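Local coordinates for Serine/threonine-protein kinase pelle (Drosophila melanogaster, PDB 1D2Z), which is a protein kinase of the Toll pathway setting embryonic dorsoventral polarity, represented here by the death domain through which it binds the adaptor Tube, at residues Trp34-Thr39 with Lys85-His90; Glu49-Gln54 with Ser62-Asn67. One frame throughout, in Å; residues are numbered along the deposited sequence.

Contact 1: Trp34-Thr39 with Lys85-His90; sequences WQQLAT and KKLKLH
Q35 O, the carbonyl just ahead of the Q36 side chain that meets L87 across the contact, is gripped twice by T39. The hydroxyl T39 OG1 donates to Q35 O at 2.9 Å, tilted 32° from the carbonyl plane, and T39 N comes to the same oxygen from the other face, so a side chain doubles one helical bond of helix 34-40. No hydrogen bond crosses to 85-90; the leucines meet by their methyls and the Q36 amide packs on L87. Q36 leaves its helix with CG anti to the backbone N (chi1 -164°) and an extended chain; it and L87 approach from opposite directions, with Q36 NE2 3.6 Å from L87 CD2. The other L87 methyl, CD1, reaches L37 CD2 at 3.7 Å; L37 CD2 also touches L89 CD1 at 4.2 Å. With both branch methyls of L87 gone, an alanine here would probably open a gap beside L37 CD2 and set the Q36 amide free to turn. L37 also packs on F65 and L83, tying this small patch to the core. K88, with positive phi, is the C-prime residue of a Schellman motif that ends helix 77-86 between L87 and L89, both of which face helix 34-40 in the six-helix bundle of the death domain.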
loop_
_atom_site.group_PDB
_atom_site.type_symbol
_atom_site.label_atom_id
_atom_site.label_comp_id
_atom_site.label_asym_id
_atom_site.label_seq_id
_atom_site.Cartn_x
_atom_site.Cartn_y
_atom_site.Cartn_z
ATOM N N TRP A 34 18.868 -8.238 -2.781
ATOM C CA TRP A 34 17.578 -7.959 -2.143
ATOM C C TRP A 34 17.713 -7.276 -0.776
ATOM O O TRP A 34 16.989 -6.322 -0.486
ATOM C CB TRP A 34 16.704 -9.214 -2.046
ATOM C CG TRP A 34 17.140 -10.226 -1.023
ATOM C CD1 TRP A 34 17.923 -11.321 -1.236
ATOM C CD2 TRP A 34 16.803 -10.234 0.372
ATOM N NE1 TRP A 34 18.097 -12.013 -0.058
ATOM C CE2 TRP A 34 17.423 -11.367 0.944
ATOM C CE3 TRP A 34 16.040 -9.393 1.194
ATOM C CZ2 TRP A 34 17.304 -11.683 2.305
ATOM C CZ3 TRP A 34 15.920 -9.706 2.550
ATOM C CH2 TRP A 34 16.550 -10.843 3.089
ATOM N N GLN A 35 18.667 -7.732 0.034
ATOM C CA GLN A 35 18.893 -7.154 1.361
ATOM C C GLN A 35 19.351 -5.705 1.234
ATOM O O GLN A 35 18.938 -4.842 2.012
ATOM C CB GLN A 35 19.907 -8.001 2.152
ATOM C CG GLN A 35 20.260 -7.481 3.546
ATOM C CD GLN A 35 19.068 -7.419 4.505
ATOM O OE1 GLN A 35 18.851 -8.331 5.303
ATOM N NE2 GLN A 35 18.317 -6.322 4.451
ATOM N N GLN A 36 20.160 -5.432 0.217
ATOM C CA GLN A 36 20.645 -4.085 -0.031
ATOM C C GLN A 36 19.463 -3.198 -0.452
ATOM O O GLN A 36 19.349 -2.052 -0.013
ATOM C CB GLN A 36 21.719 -4.116 -1.122
ATOM C CG GLN A 36 22.568 -2.872 -1.205
ATOM C CD GLN A 36 23.739 -3.028 -2.162
ATOM O OE1 GLN A 36 24.324 -4.109 -2.279
ATOM N NE2 GLN A 36 24.086 -1.949 -2.850
ATOM N N LEU A 37 18.576 -3.741 -1.289
ATOM C CA LEU A 37 17.400 -3.004 -1.739
ATOM C C LEU A 37 16.491 -2.693 -0.542
ATOM O O LEU A 37 16.073 -1.552 -0.352
ATOM C CB LEU A 37 16.616 -3.817 -2.782
ATOM C CG LEU A 37 17.255 -4.053 -4.159
ATOM C CD1 LEU A 37 16.449 -5.096 -4.934
ATOM C CD2 LEU A 37 17.332 -2.745 -4.932
ATOM N N ALA A 38 16.206 -3.713 0.260
ATOM C CA ALA A 38 15.347 -3.580 1.431
ATOM C C ALA A 38 15.899 -2.576 2.435
ATOM O O ALA A 38 15.157 -1.758 2.976
ATOM C CB ALA A 38 15.152 -4.931 2.095
ATOM N N THR A 39 17.209 -2.621 2.657
ATOM C CA THR A 39 17.842 -1.701 3.599
ATOM C C THR A 39 17.800 -0.266 3.083
ATOM O O THR A 39 17.494 0.660 3.839
ATOM C CB THR A 39 19.304 -2.109 3.905
ATOM O OG1 THR A 39 19.316 -3.416 4.488
ATOM C CG2 THR A 39 19.953 -1.116 4.880
ATOM N N LYS A 85 19.833 3.524 -9.427
ATOM C CA LYS A 85 20.858 4.542 -9.642
ATOM C C LYS A 85 21.633 4.822 -8.356
ATOM O O LYS A 85 22.864 4.904 -8.374
ATOM C CB LYS A 85 20.232 5.834 -10.173
ATOM C CG LYS A 85 21.241 6.932 -10.498
ATOM C CD LYS A 85 20.551 8.192 -10.996
ATOM C CE LYS A 85 21.556 9.301 -11.329
ATOM N NZ LYS A 85 22.281 9.827 -10.133
ATOM N N LYS A 86 20.910 4.923 -7.241
ATOM C CA LYS A 86 21.529 5.186 -5.944
ATOM C C LYS A 86 22.421 4.031 -5.501
ATOM O O LYS A 86 23.468 4.246 -4.892
ATOM C CB LYS A 86 20.458 5.477 -4.879
ATOM C CG LYS A 86 21.031 5.759 -3.489
ATOM C CD LYS A 86 20.087 6.571 -2.604
ATOM C CE LYS A 86 18.916 5.755 -2.086
ATOM N NZ LYS A 86 18.121 6.569 -1.117
ATOM N N LEU A 87 22.015 2.805 -5.822
ATOM C CA LEU A 87 22.789 1.627 -5.453
ATOM C C LEU A 87 23.742 1.204 -6.573
ATOM O O LEU A 87 24.356 0.138 -6.507
ATOM C CB LEU A 87 21.849 0.469 -5.114
ATOM C CG LEU A 87 20.949 0.619 -3.883
ATOM C CD1 LEU A 87 20.062 -0.612 -3.742
ATOM C CD2 LEU A 87 21.801 0.811 -2.636
ATOM N N LYS A 88 23.892 2.073 -7.569
ATOM C CA LYS A 88 24.732 1.829 -8.743
ATOM C C LYS A 88 24.542 0.471 -9.425
ATOM O O LYS A 88 25.504 -0.227 -9.754
ATOM C CB LYS A 88 26.220 2.148 -8.491
ATOM C CG LYS A 88 26.813 1.676 -7.174
ATOM C CD LYS A 88 28.304 1.990 -7.100
ATOM C CE LYS A 88 28.594 3.467 -7.359
ATOM N NZ LYS A 88 28.006 4.379 -6.336
ATOM N N LEU A 89 23.276 0.097 -9.601
ATOM C CA LEU A 89 22.910 -1.145 -10.277
ATOM C C LEU A 89 22.569 -0.729 -11.710
ATOM O O LEU A 89 21.404 -0.700 -12.110
ATOM C CB LEU A 89 21.708 -1.790 -9.580
ATOM C CG LEU A 89 21.965 -2.223 -8.132
ATOM C CD1 LEU A 89 20.670 -2.661 -7.463
ATOM C CD2 LEU A 89 23.004 -3.341 -8.099
ATOM N N HIS A 90 23.609 -0.378 -12.464
ATOM C CA HIS A 90 23.469 0.093 -13.843
ATOM C C HIS A 90 22.818 -0.875 -14.819
ATOM O O HIS A 90 22.030 -0.456 -15.669
ATOM C CB HIS A 90 24.824 0.581 -14.373
ATOM C CG HIS A 90 25.420 1.680 -13.548
ATOM N ND1 HIS A 90 24.914 2.962 -13.543
ATOM C CD2 HIS A 90 26.422 1.667 -12.638
ATOM C CE1 HIS A 90 25.571 3.689 -12.657
ATOM N NE2 HIS A 90 26.491 2.926 -12.094
#

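Contact 2: Glu49-Gln54 with Ser62-Asn67; sequences EQISSQ and SNEFLN
Q50, first of 49-54 to meet E64, belongs to an antiparallel helical hairpin of the death-domain bundle, in which helices 45-56 and 61-73 follow each other and these segments run at 148°, their axes 8.9 Å apart. The Q50 chain is fully extended and crosses E64 at about a right angle. Its amide N-H gives the hydrogen bond NE2 to E64 OE2, 2.6 Å long with an angle of 154° at the hydrogen, and the oxygen is met nearly along its C-O axis. Such donation would be expected to favour the charged carboxylate, although E64 is buried. The same NE2 makes a weak bond to N29 of the neighbouring Tube chain. One residue on, the far end of I51 comes near 62-67: its CG1 lies 4.0 Å from E64 CG, while CD1 runs alongside F65, 4.1 Å from F65 CB and at the ring's edge. W34 and I68 also press on I51. A turn later comes Q54, whose chi1 of -71° puts CG over the carboxylate, 3.6 Å from E64 CD; a bend at chi2 then directs the amide. A water completes the grip on E64: it donates to E64 OE1 at 2.8 Å and accepts a weak bond from Q54 NE2.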
loop_
_atom_site.group_PDB
_atom_site.type_symbol
_atom_site.label_atom_id
_atom_site.label_comp_id
_atom_site.label_asym_id
_atom_site.label_seq_id
_atom_site.Cartn_x
_atom_site.Cartn_y
_atom_site.Cartn_z
ATOM N N GLU A 49 11.743 -10.038 6.611
ATOM C CA GLU A 49 11.576 -11.459 6.894
ATOM C C GLU A 49 10.695 -12.143 5.852
ATOM O O GLU A 49 10.933 -13.292 5.494
ATOM C CB GLU A 49 10.994 -11.667 8.298
ATOM C CG GLU A 49 10.869 -13.134 8.720
ATOM C CD GLU A 49 12.168 -13.917 8.559
ATOM O OE1 GLU A 49 13.252 -13.375 8.883
ATOM O OE2 GLU A 49 12.101 -15.082 8.109
ATOM N N GLN A 50 9.681 -11.432 5.370
ATOM C CA GLN A 50 8.778 -11.967 4.355
ATOM C C GLN A 50 9.582 -12.266 3.082
ATOM O O GLN A 50 9.372 -13.291 2.441
ATOM C CB GLN A 50 7.648 -10.969 4.072
ATOM C CG GLN A 50 6.652 -11.396 2.988
ATOM C CD GLN A 50 5.549 -10.370 2.774
ATOM O OE1 GLN A 50 5.110 -9.712 3.718
ATOM N NE2 GLN A 50 5.096 -10.227 1.530
ATOM N N ILE A 51 10.529 -11.387 2.748
ATOM C CA ILE A 51 11.369 -11.586 1.566
ATOM C C ILE A 51 12.305 -12.771 1.797
ATOM O O ILE A 51 12.383 -13.680 0.967
ATOM C CB ILE A 51 12.236 -10.343 1.239
ATOM C CG1 ILE A 51 11.346 -9.118 0.989
ATOM C CG2 ILE A 51 13.100 -10.629 0.010
ATOM C CD1 ILE A 51 12.098 -7.803 0.945
ATOM N N SER A 52 13.018 -12.743 2.921
ATOM C CA SER A 52 13.946 -13.812 3.282
ATOM C C SER A 52 13.210 -15.143 3.260
ATOM O O SER A 52 13.699 -16.120 2.696
ATOM C CB SER A 52 14.531 -13.570 4.680
ATOM O OG SER A 52 15.281 -14.690 5.121
ATOM N N SER A 53 12.010 -15.144 3.836
ATOM C CA SER A 53 11.164 -16.327 3.912
ATOM C C SER A 53 10.821 -16.876 2.532
ATOM O O SER A 53 10.949 -18.077 2.290
ATOM C CB SER A 53 9.877 -16.000 4.674
ATOM O OG SER A 53 8.969 -17.086 4.638
ATOM N N GLN A 54 10.376 -15.999 1.637
ATOM C CA GLN A 54 10.022 -16.409 0.280
ATOM C C GLN A 54 11.218 -17.006 -0.438
ATOM O O GLN A 54 11.078 -17.994 -1.156
ATOM C CB GLN A 54 9.471 -15.227 -0.523
ATOM C CG GLN A 54 8.095 -14.776 -0.086
ATOM C CD GLN A 54 7.036 -15.833 -0.322
ATOM O OE1 GLN A 54 6.447 -16.360 0.618
ATOM N NE2 GLN A 54 6.795 -16.152 -1.583
ATOM N N SER A 62 13.970 -10.813 -5.116
ATOM C CA SER A 62 13.758 -9.476 -5.650
ATOM C C SER A 62 12.309 -9.269 -6.069
ATOM O O SER A 62 11.782 -8.171 -5.927
ATOM C CB SER A 62 14.706 -9.191 -6.814
ATOM O OG SER A 62 14.399 -10.026 -7.913
ATOM N N ASN A 63 11.665 -10.317 -6.577
ATOM C CA ASN A 63 10.259 -10.196 -6.970
ATOM C C ASN A 63 9.416 -9.881 -5.732
ATOM O O ASN A 63 8.474 -9.088 -5.791
ATOM C CB ASN A 63 9.749 -11.483 -7.620
ATOM C CG ASN A 63 8.290 -11.385 -8.020
ATOM O OD1 ASN A 63 7.907 -10.507 -8.798
ATOM N ND2 ASN A 63 7.463 -12.270 -7.471
ATOM N N GLU A 64 9.763 -10.516 -4.613
ATOM C CA GLU A 64 9.050 -10.295 -3.360
ATOM C C GLU A 64 9.287 -8.857 -2.903
ATOM O O GLU A 64 8.384 -8.210 -2.381
ATOM C CB GLU A 64 9.504 -11.295 -2.294
ATOM C CG GLU A 64 8.616 -11.296 -1.045
ATOM C CD GLU A 64 7.150 -11.580 -1.361
ATOM O OE1 GLU A 64 6.864 -12.356 -2.297
ATOM O OE2 GLU A 64 6.279 -11.011 -0.678
ATOM N N PHE A 65 10.511 -8.367 -3.089
ATOM C CA PHE A 65 10.823 -6.986 -2.729
ATOM C C PHE A 65 9.921 -6.059 -3.561
ATOM O O PHE A 65 9.346 -5.103 -3.027
ATOM C CB PHE A 65 12.302 -6.657 -2.986
ATOM C CG PHE A 65 12.620 -5.188 -2.893
ATOM C CD1 PHE A 65 12.794 -4.575 -1.658
ATOM C CD2 PHE A 65 12.693 -4.407 -4.046
ATOM C CE1 PHE A 65 13.028 -3.198 -1.568
ATOM C CE2 PHE A 65 12.927 -3.036 -3.969
ATOM C CZ PHE A 65 13.093 -2.427 -2.723
ATOM N N LEU A 66 9.797 -6.337 -4.861
ATOM C CA LEU A 66 8.940 -5.510 -5.713
ATOM C C LEU A 66 7.479 -5.616 -5.278
ATOM O O LEU A 66 6.746 -4.636 -5.337
ATOM C CB LEU A 66 9.063 -5.903 -7.187
ATOM C CG LEU A 66 10.397 -5.628 -7.891
ATOM C CD1 LEU A 66 10.295 -6.051 -9.360
ATOM C CD2 LEU A 66 10.746 -4.152 -7.789
ATOM N N ASN A 67 7.062 -6.813 -4.863
ATOM C CA ASN A 67 5.688 -7.035 -4.404
ATOM C C ASN A 67 5.384 -6.148 -3.195
ATOM O O ASN A 67 4.320 -5.535 -3.115
ATOM C CB ASN A 67 5.466 -8.508 -4.025
ATOM C CG ASN A 67 5.245 -9.414 -5.242
ATOM O OD1 ASN A 67 4.915 -8.950 -6.330
ATOM N ND2 ASN A 67 5.423 -10.714 -5.047
HETATM O O HOH W 1 6.417 -14.693 -3.796
#

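Two small contacts show how a helical bundle shares one core. Their centres lie 14 Å apart, and both segments of contact 2 fall between those of contact 1 along the chain. Helix 34-40 joins them: W34 CE3 lies 3.4 Å from I51 CG2, which comes from a face of the indole, and F65 CE1 comes within 3.6 Å of L37 C. L37 and F65 thus each serve their own contact while packing on one another. No active site lies here, since the death domain is a binding module separate from the kinase domain. Tube instead reaches residues of both pairs of segments: its E150 packs on K85, beside rather than within contact 1, and its N29 hydrogen-bonds to N67 O.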